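Local coordinates for putative O-Methyltransferase (Corynebacterium glutamicum, PDB 3DR5), which probably transfers a methyl group from S-adenosyl-L-methionine to an oxygen atom of an acceptor, although its substrate is unknown, at residues A[21-25]-A[100-104]; A[159-165]-A[204-210]; A[169-173]-A[182-186]. One frame throughout, in Å; residues are numbered along the deposited sequence.

Contact 1: A[21-25]-A[100-104]; sequences AVARA and LFREA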
loop_
_atom_site.group_PDB
_atom_site.type_symbol
_atom_site.label_atom_id
_atom_site.label_comp_id
_atom_site.label_asym_id
_atom_site.label_seq_id
_atom_site.Cartn_x
_atom_site.Cartn_y
_atom_site.Cartn_z
ATOM N N ALA A 21 -20.133 8.332 -8.037
ATOM C CA ALA A 21 -19.241 9.470 -8.168
ATOM C C ALA A 21 -17.914 9.028 -8.788
ATOM O O ALA A 21 -17.347 9.735 -9.617
ATOM C CB ALA A 21 -19.005 10.115 -6.795
ATOM N N VAL A 22 -17.423 7.854 -8.393
ATOM C CA VAL A 22 -16.161 7.339 -8.922
ATOM C C VAL A 22 -16.293 6.914 -10.380
ATOM O O VAL A 22 -15.413 7.188 -11.199
ATOM C CB VAL A 22 -15.647 6.131 -8.093
ATOM C CG1 VAL A 22 -14.490 5.439 -8.837
ATOM C CG2 VAL A 22 -15.192 6.596 -6.714
ATOM N N ALA A 23 -17.393 6.241 -10.707
ATOM C CA ALA A 23 -17.620 5.791 -12.077
ATOM C C ALA A 23 -17.739 7.008 -13.002
ATOM O O ALA A 23 -17.264 6.986 -14.130
ATOM C CB ALA A 23 -18.891 4.945 -12.149
ATOM N N ARG A 24 -18.378 8.066 -12.516
ATOM C CA ARG A 24 -18.551 9.281 -13.299
ATOM C C ARG A 24 -17.177 9.905 -13.579
ATOM O O ARG A 24 -16.882 10.300 -14.714
ATOM C CB ARG A 24 -19.463 10.254 -12.530
ATOM C CG ARG A 24 -19.613 11.632 -13.143
ATOM C CD ARG A 24 -20.145 11.580 -14.565
ATOM N NE ARG A 24 -20.946 12.765 -14.862
ATOM C CZ ARG A 24 -20.982 13.365 -16.044
ATOM N NH1 ARG A 24 -20.256 12.890 -17.045
ATOM N NH2 ARG A 24 -21.736 14.442 -16.220
ATOM N N ALA A 25 -16.336 9.983 -12.548
ATOM C CA ALA A 25 -15.000 10.550 -12.697
ATOM C C ALA A 25 -14.132 9.723 -13.652
ATOM O O ALA A 25 -13.281 10.273 -14.361
ATOM C CB ALA A 25 -14.326 10.667 -11.328
ATOM N N LEU A 100 -16.857 17.057 -10.045
ATOM C CA LEU A 100 -16.910 15.694 -9.508
ATOM C C LEU A 100 -16.995 15.667 -7.979
ATOM O O LEU A 100 -17.702 14.832 -7.407
ATOM C CB LEU A 100 -15.701 14.884 -9.999
ATOM C CG LEU A 100 -15.809 14.410 -11.451
ATOM C CD1 LEU A 100 -14.453 13.908 -11.926
ATOM C CD2 LEU A 100 -16.873 13.304 -11.561
ATOM N N PHE A 101 -16.278 16.574 -7.318
ATOM C CA PHE A 101 -16.319 16.634 -5.864
ATOM C C PHE A 101 -17.705 17.135 -5.462
ATOM O O PHE A 101 -18.325 16.607 -4.546
ATOM C CB PHE A 101 -15.218 17.563 -5.330
ATOM C CG PHE A 101 -13.820 17.091 -5.637
ATOM C CD1 PHE A 101 -13.508 15.728 -5.607
ATOM C CD2 PHE A 101 -12.822 17.998 -5.970
ATOM C CE1 PHE A 101 -12.214 15.284 -5.891
ATOM C CE2 PHE A 101 -11.527 17.564 -6.259
ATOM C CZ PHE A 101 -11.223 16.206 -6.231
ATOM N N ARG A 102 -18.195 18.157 -6.161
ATOM C CA ARG A 102 -19.520 18.713 -5.886
ATOM C C ARG A 102 -20.583 17.604 -6.024
ATOM O O ARG A 102 -21.428 17.446 -5.140
ATOM C CB ARG A 102 -19.847 19.827 -6.880
ATOM C CG ARG A 102 -21.137 20.597 -6.582
ATOM C CD ARG A 102 -21.908 20.945 -7.859
ATOM N NE ARG A 102 -21.026 21.192 -9.000
ATOM C CZ ARG A 102 -20.112 22.157 -9.052
ATOM N NH1 ARG A 102 -19.956 22.981 -8.025
ATOM N NH2 ARG A 102 -19.343 22.288 -10.125
ATOM N N GLU A 103 -20.541 16.851 -7.128
ATOM C CA GLU A 103 -21.507 15.780 -7.378
ATOM C C GLU A 103 -21.415 14.701 -6.304
ATOM O O GLU A 103 -22.447 14.244 -5.802
ATOM C CB GLU A 103 -21.317 15.228 -8.800
ATOM C CG GLU A 103 -22.099 16.050 -9.822
ATOM C CD GLU A 103 -21.425 16.068 -11.169
ATOM O OE1 GLU A 103 -20.884 15.015 -11.579
ATOM O OE2 GLU A 103 -21.441 17.130 -11.820
ATOM N N ALA A 104 -20.193 14.284 -5.963
ATOM C CA ALA A 104 -20.026 13.358 -4.850
ATOM C C ALA A 104 -20.505 14.304 -3.707
ATOM O O ALA A 104 -20.568 15.535 -3.881
ATOM C CB ALA A 104 -18.564 13.009 -4.662
#
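Leu100 does most of the work, reaching from helix 91-103 onto helix 20-31 in its mt rotamer. Leu100 CD1 presses against Ala25 CB at 3.3 Å, while Leu100 CD2 lies 3.6 Å from Arg24 CG and 4.1 Å from Ala21 O. The segments run in opposite senses: Ala25 lies opposite Leu100 and Ala21 opposite Ala104, with CA atoms 6.3 and 5.2 Å apart. Ala21 has the next largest share, and its CB meets Ala104 CB at 3.6 Å where helix 91-103 gives out. On the exposed edge, Arg24 CG lies on Leu100, and Arg24 NE makes a long salt bridge to Glu103 OE1 at 4.0 Å; the stronger partner of its guanidinium is Asp28. Helix 67-77 lies beneath the joint, its Leu72 touching both Ala25 and Ala104. The CA-to-CB bond of Phe101 points away from helix 20-31, and its ring packs on Leu84 and Cys86 of strand 83-87. Helix 20-31 thus packs on helices 91-103 and 67-77, flanking the Rossmann-like sheet.

Contact 2: A[159-165]-A[204-210]; sequences LVLADAL and GAGLTVV
Set strand 159-161 antiparallel to strand 207-210, axes 4.6 Å apart at 167°. Leu159-Val210 (N to O 2.8 Å each way) and Leu161-Thr208 (Leu161 N to Thr208 O 2.7 Å, Thr208 N to Leu161 O 3.1 Å) are hydrogen-bonded pairs. Their four side chains share one face, where Leu159 and Leu161 pack on Ala149 and Leu145 of helix 142-152. Val160 and Val209, the non-hydrogen-bonded pair between, share the other, Val160 CG2 4.1 Å from Val209 CB. Leu207 (t,p) puts CD1 3.3 Å from Val160 CG1. This is the Rossmann-like methyltransferase sheet of order 3-2-1-4-5-7-6, its last strand, 207-212, antiparallel beside 157-161. Beyond Leu161 a type II turn runs to Ala164, with Asp163 at phi/psi 46/27; Asp163 OD1 accepts Ala205 N at 3.0 Å. Leu165 (mt) fills the hollow over Gly206 (phi/psi 110/106), where a CB would stand 2.4 Å from Leu165 CB; Leu165 N bonds to Gly206 O at 3.3 Å. Thr208 OG1 faces the gap between Ala164 CB (3.8 Å) and Leu165 CG (4.0 Å).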
loop_
_atom_site.group_PDB
_atom_site.type_symbol
_atom_site.label_atom_id
_atom_site.label_comp_id
_atom_site.label_asym_id
_atom_site.label_seq_id
_atom_site.Cartn_x
_atom_site.Cartn_y
_atom_site.Cartn_z
ATOM N N LEU A 159 4.963 9.493 -0.889
ATOM C CA LEU A 159 4.929 10.112 -2.200
ATOM C C LEU A 159 4.612 8.933 -3.140
ATOM O O LEU A 159 5.331 7.924 -3.156
ATOM C CB LEU A 159 6.297 10.710 -2.570
ATOM C CG LEU A 159 6.467 11.193 -4.017
ATOM C CD1 LEU A 159 5.483 12.323 -4.326
ATOM C CD2 LEU A 159 7.903 11.672 -4.195
ATOM N N VAL A 160 3.531 9.051 -3.905
ATOM C CA VAL A 160 3.115 8.009 -4.843
ATOM C C VAL A 160 3.284 8.486 -6.285
ATOM O O VAL A 160 2.635 9.446 -6.714
ATOM C CB VAL A 160 1.647 7.601 -4.596
ATOM C CG1 VAL A 160 1.259 6.474 -5.533
ATOM C CG2 VAL A 160 1.477 7.155 -3.144
ATOM N N LEU A 161 4.159 7.808 -7.032
ATOM C CA LEU A 161 4.450 8.174 -8.422
ATOM C C LEU A 161 3.899 7.169 -9.427
ATOM O O LEU A 161 4.436 6.073 -9.591
ATOM C CB LEU A 161 5.965 8.326 -8.611
ATOM C CG LEU A 161 6.641 9.280 -7.608
ATOM C CD1 LEU A 161 8.166 9.194 -7.738
ATOM C CD2 LEU A 161 6.156 10.705 -7.845
ATOM N N ALA A 162 2.826 7.557 -10.105
ATOM C CA ALA A 162 2.182 6.699 -11.100
ATOM C C ALA A 162 3.023 6.454 -12.352
ATOM O O ALA A 162 3.759 7.339 -12.797
ATOM C CB ALA A 162 0.842 7.296 -11.504
ATOM N N ASP A 163 2.896 5.244 -12.905
ATOM C CA ASP A 163 3.583 4.830 -14.132
ATOM C C ASP A 163 5.065 5.189 -14.205
ATOM O O ASP A 163 5.611 5.341 -15.294
ATOM C CB ASP A 163 2.885 5.438 -15.346
ATOM C CG ASP A 163 1.389 5.215 -15.333
ATOM O OD1 ASP A 163 0.963 4.111 -14.941
ATOM O OD2 ASP A 163 0.633 6.134 -15.726
ATOM N N ALA A 164 5.719 5.307 -13.057
ATOM C CA ALA A 164 7.123 5.695 -12.998
ATOM C C ALA A 164 8.149 4.673 -13.464
ATOM O O ALA A 164 9.330 5.004 -13.631
ATOM C CB ALA A 164 7.460 6.134 -11.588
ATOM N N LEU A 165 7.702 3.442 -13.677
ATOM C CA LEU A 165 8.592 2.366 -14.080
ATOM C C LEU A 165 8.460 1.993 -15.549
ATOM O O LEU A 165 9.198 1.147 -16.054
ATOM C CB LEU A 165 8.324 1.137 -13.211
ATOM C CG LEU A 165 8.585 1.260 -11.706
ATOM C CD1 LEU A 165 7.899 0.128 -10.955
ATOM C CD2 LEU A 165 10.083 1.239 -11.447
ATOM N N GLY A 204 -0.665 -0.261 -12.573
ATOM C CA GLY A 204 -0.541 0.636 -13.707
ATOM C C GLY A 204 0.710 0.229 -14.476
ATOM O O GLY A 204 0.950 -0.960 -14.715
ATOM N N ALA A 205 1.520 1.206 -14.873
ATOM C CA ALA A 205 2.760 0.918 -15.595
ATOM C C ALA A 205 3.935 0.792 -14.612
ATOM O O ALA A 205 5.099 0.904 -15.005
ATOM C CB ALA A 205 3.046 2.026 -16.623
ATOM N N GLY A 206 3.633 0.562 -13.335
ATOM C CA GLY A 206 4.683 0.435 -12.336
ATOM C C GLY A 206 4.680 1.631 -11.403
ATOM O O GLY A 206 5.121 2.714 -11.766
ATOM N N LEU A 207 4.206 1.413 -10.182
ATOM C CA LEU A 207 4.080 2.460 -9.183
ATOM C C LEU A 207 5.244 2.545 -8.225
ATOM O O LEU A 207 5.700 1.536 -7.709
ATOM C CB LEU A 207 2.785 2.220 -8.406
ATOM C CG LEU A 207 2.291 3.215 -7.353
ATOM C CD1 LEU A 207 1.671 4.418 -8.057
ATOM C CD2 LEU A 207 1.258 2.553 -6.448
ATOM N N THR A 208 5.736 3.755 -7.992
ATOM C CA THR A 208 6.807 3.923 -7.027
ATOM C C THR A 208 6.266 4.764 -5.879
ATOM O O THR A 208 5.831 5.907 -6.077
ATOM C CB THR A 208 8.045 4.650 -7.599
ATOM O OG1 THR A 208 8.565 3.917 -8.712
ATOM C CG2 THR A 208 9.135 4.744 -6.530
ATOM N N VAL A 209 6.239 4.188 -4.685
ATOM C CA VAL A 209 5.805 4.954 -3.539
ATOM C C VAL A 209 7.002 5.030 -2.593
ATOM O O VAL A 209 7.640 4.030 -2.259
ATOM C CB VAL A 209 4.498 4.365 -2.860
ATOM C CG1 VAL A 209 4.198 3.002 -3.395
ATOM C CG2 VAL A 209 4.613 4.401 -1.352
ATOM N N VAL A 210 7.337 6.244 -2.195
ATOM C CA VAL A 210 8.448 6.436 -1.310
ATOM C C VAL A 210 7.937 7.187 -0.092
ATOM O O VAL A 210 7.442 8.323 -0.173
ATOM C CB VAL A 210 9.662 7.125 -2.077
ATOM C CG1 VAL A 210 9.179 7.722 -3.378
ATOM C CG2 VAL A 210 10.373 8.116 -1.212
#

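Contact 3: A[169-173]-A[182-186]; sequences TIADQ and AARDA
This is a loop folded back on its own helix within a beta-alpha-beta crossover: the chain leaves strand 157-161, passes through 169-173, and returns along helix 178-190 towards strand 196-201, which runs parallel to the first. Segment 169-173 has no regular structure. Ile170 is near polyproline II (phi/psi -63/170), Ala171 takes a left-handed conformation (55/61), and Asp172 is extended (-151/113), its OD1 hydrogen-bonded to Thr174 OG1. Segment 182-186 is helical throughout. At its start Ala182 turns its CB away from the loop, and its carbonyl O accepts Ala186 N at 2.9 Å. Ala183 comes next, its CB pointing at the loop and 4.1 Å from Ile170 CG2; Ile170 has chi1 p and chi2 t. Pro139 and Leu166 also touch Ala183. Tyr11 of the second subunit also packs on Ile170 and Ala171, so this corner borders the dimer interface. Arg184 follows, its CA 6.0 Å from that of Ile170, and contributes the largest buried area. Its CA-to-CB bond leaves sideways, with chi1 -140°, chi2 t, chi3 m and chi4 -58°, and the guanidinium lies with its edge to the loop backbone. Arg184 NH1 sits 3.2 Å from Ile170 CA, 3.3 Å from Ile170 CB and only 2.4 Å from Ala171 N, two donors crowded together without a hydrogen bond.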
loop_
_atom_site.group_PDB
_atom_site.type_symbol
_atom_site.label_atom_id
_atom_site.label_comp_id
_atom_site.label_asym_id
_atom_site.label_seq_id
_atom_site.Cartn_x
_atom_site.Cartn_y
_atom_site.Cartn_z
ATOM N N THR A 169 10.067 -1.219 -18.783
ATOM C CA THR A 169 10.813 -0.795 -19.969
ATOM C C THR A 169 12.260 -0.435 -19.663
ATOM O O THR A 169 13.154 -0.726 -20.463
ATOM C CB THR A 169 10.134 0.433 -20.638
ATOM O OG1 THR A 169 9.070 -0.004 -21.493
ATOM C CG2 THR A 169 11.136 1.255 -21.440
ATOM N N ILE A 170 12.491 0.195 -18.512
ATOM C CA ILE A 170 13.842 0.610 -18.151
ATOM C C ILE A 170 14.815 -0.559 -17.980
ATOM O O ILE A 170 14.406 -1.716 -17.966
ATOM C CB ILE A 170 13.828 1.563 -16.910
ATOM C CG1 ILE A 170 13.068 0.940 -15.751
ATOM C CG2 ILE A 170 13.170 2.894 -17.307
ATOM C CD1 ILE A 170 12.873 1.891 -14.587
ATOM N N ALA A 171 16.102 -0.245 -17.854
ATOM C CA ALA A 171 17.170 -1.248 -17.774
ATOM C C ALA A 171 17.042 -2.144 -19.015
ATOM O O ALA A 171 16.826 -3.358 -18.909
ATOM C CB ALA A 171 17.055 -2.088 -16.516
ATOM N N ASP A 172 17.185 -1.547 -20.196
ATOM C CA ASP A 172 17.079 -2.289 -21.453
ATOM C C ASP A 172 17.957 -1.611 -22.502
ATOM O O ASP A 172 17.675 -0.492 -22.930
ATOM C CB ASP A 172 15.621 -2.296 -21.920
ATOM C CG ASP A 172 15.289 -3.465 -22.820
ATOM O OD1 ASP A 172 16.162 -3.890 -23.596
ATOM O OD2 ASP A 172 14.140 -3.946 -22.762
ATOM N N GLN A 173 19.008 -2.304 -22.922
ATOM C CA GLN A 173 19.940 -1.768 -23.906
ATOM C C GLN A 173 19.263 -1.188 -25.135
ATOM O O GLN A 173 19.527 -0.055 -25.521
ATOM C CB GLN A 173 20.948 -2.844 -24.330
ATOM C CG GLN A 173 21.967 -3.231 -23.250
ATOM C CD GLN A 173 21.340 -3.938 -22.063
ATOM O OE1 GLN A 173 20.500 -4.817 -22.230
ATOM N NE2 GLN A 173 21.763 -3.571 -20.855
ATOM N N ALA A 182 15.173 9.241 -18.395
ATOM C CA ALA A 182 14.787 10.127 -17.302
ATOM C C ALA A 182 14.131 9.277 -16.206
ATOM O O ALA A 182 14.416 9.461 -15.022
ATOM C CB ALA A 182 13.816 11.203 -17.807
ATOM N N ALA A 183 13.261 8.348 -16.605
ATOM C CA ALA A 183 12.597 7.462 -15.654
ATOM C C ALA A 183 13.677 6.612 -14.948
ATOM O O ALA A 183 13.599 6.379 -13.740
ATOM C CB ALA A 183 11.595 6.564 -16.386
ATOM N N ARG A 184 14.688 6.155 -15.692
ATOM C CA ARG A 184 15.769 5.355 -15.107
ATOM C C ARG A 184 16.538 6.173 -14.064
ATOM O O ARG A 184 16.842 5.672 -12.979
ATOM C CB ARG A 184 16.744 4.886 -16.186
ATOM C CG ARG A 184 17.233 3.459 -15.983
ATOM C CD ARG A 184 18.527 3.179 -16.729
ATOM N NE ARG A 184 18.436 3.448 -18.160
ATOM C CZ ARG A 184 17.556 2.878 -18.978
ATOM N NH1 ARG A 184 16.685 2.001 -18.509
ATOM N NH2 ARG A 184 17.547 3.184 -20.270
ATOM N N ASP A 185 16.853 7.428 -14.391
ATOM C CA ASP A 185 17.584 8.291 -13.459
ATOM C C ASP A 185 16.745 8.595 -12.219
ATOM O O ASP A 185 17.269 8.689 -11.104
ATOM C CB ASP A 185 17.999 9.605 -14.129
ATOM C CG ASP A 185 18.745 10.523 -13.184
ATOM O OD1 ASP A 185 18.090 11.300 -12.458
ATOM O OD2 ASP A 185 19.992 10.456 -13.153
ATOM N N ALA A 186 15.441 8.749 -12.418
ATOM C CA ALA A 186 14.531 9.016 -11.308
ATOM C C ALA A 186 14.569 7.803 -10.361
ATOM O O ALA A 186 14.769 7.951 -9.158
ATOM C CB ALA A 186 13.113 9.227 -11.836
#

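Contacts 2 and 3 are close neighbours, centres 13 Å apart, and they touch: Ala164 O lies 3.9 Å from Ala183 CB, and Leu165 O 3.9 Å from Ile170 CG1. The chain between the two paired strands of contact 2 includes the whole of contact 3, and both contacts meet the second subunit. Contact 1 stands apart, its centre 24 Å from that of contact 2 and 36 Å from that of contact 3, on the opposite side of the chain's centre from the latter. In class I methyltransferases the cofactor sits at the C-terminal ends of the parallel strands, so the turn of contact 2 probably lies at the cofactor edge.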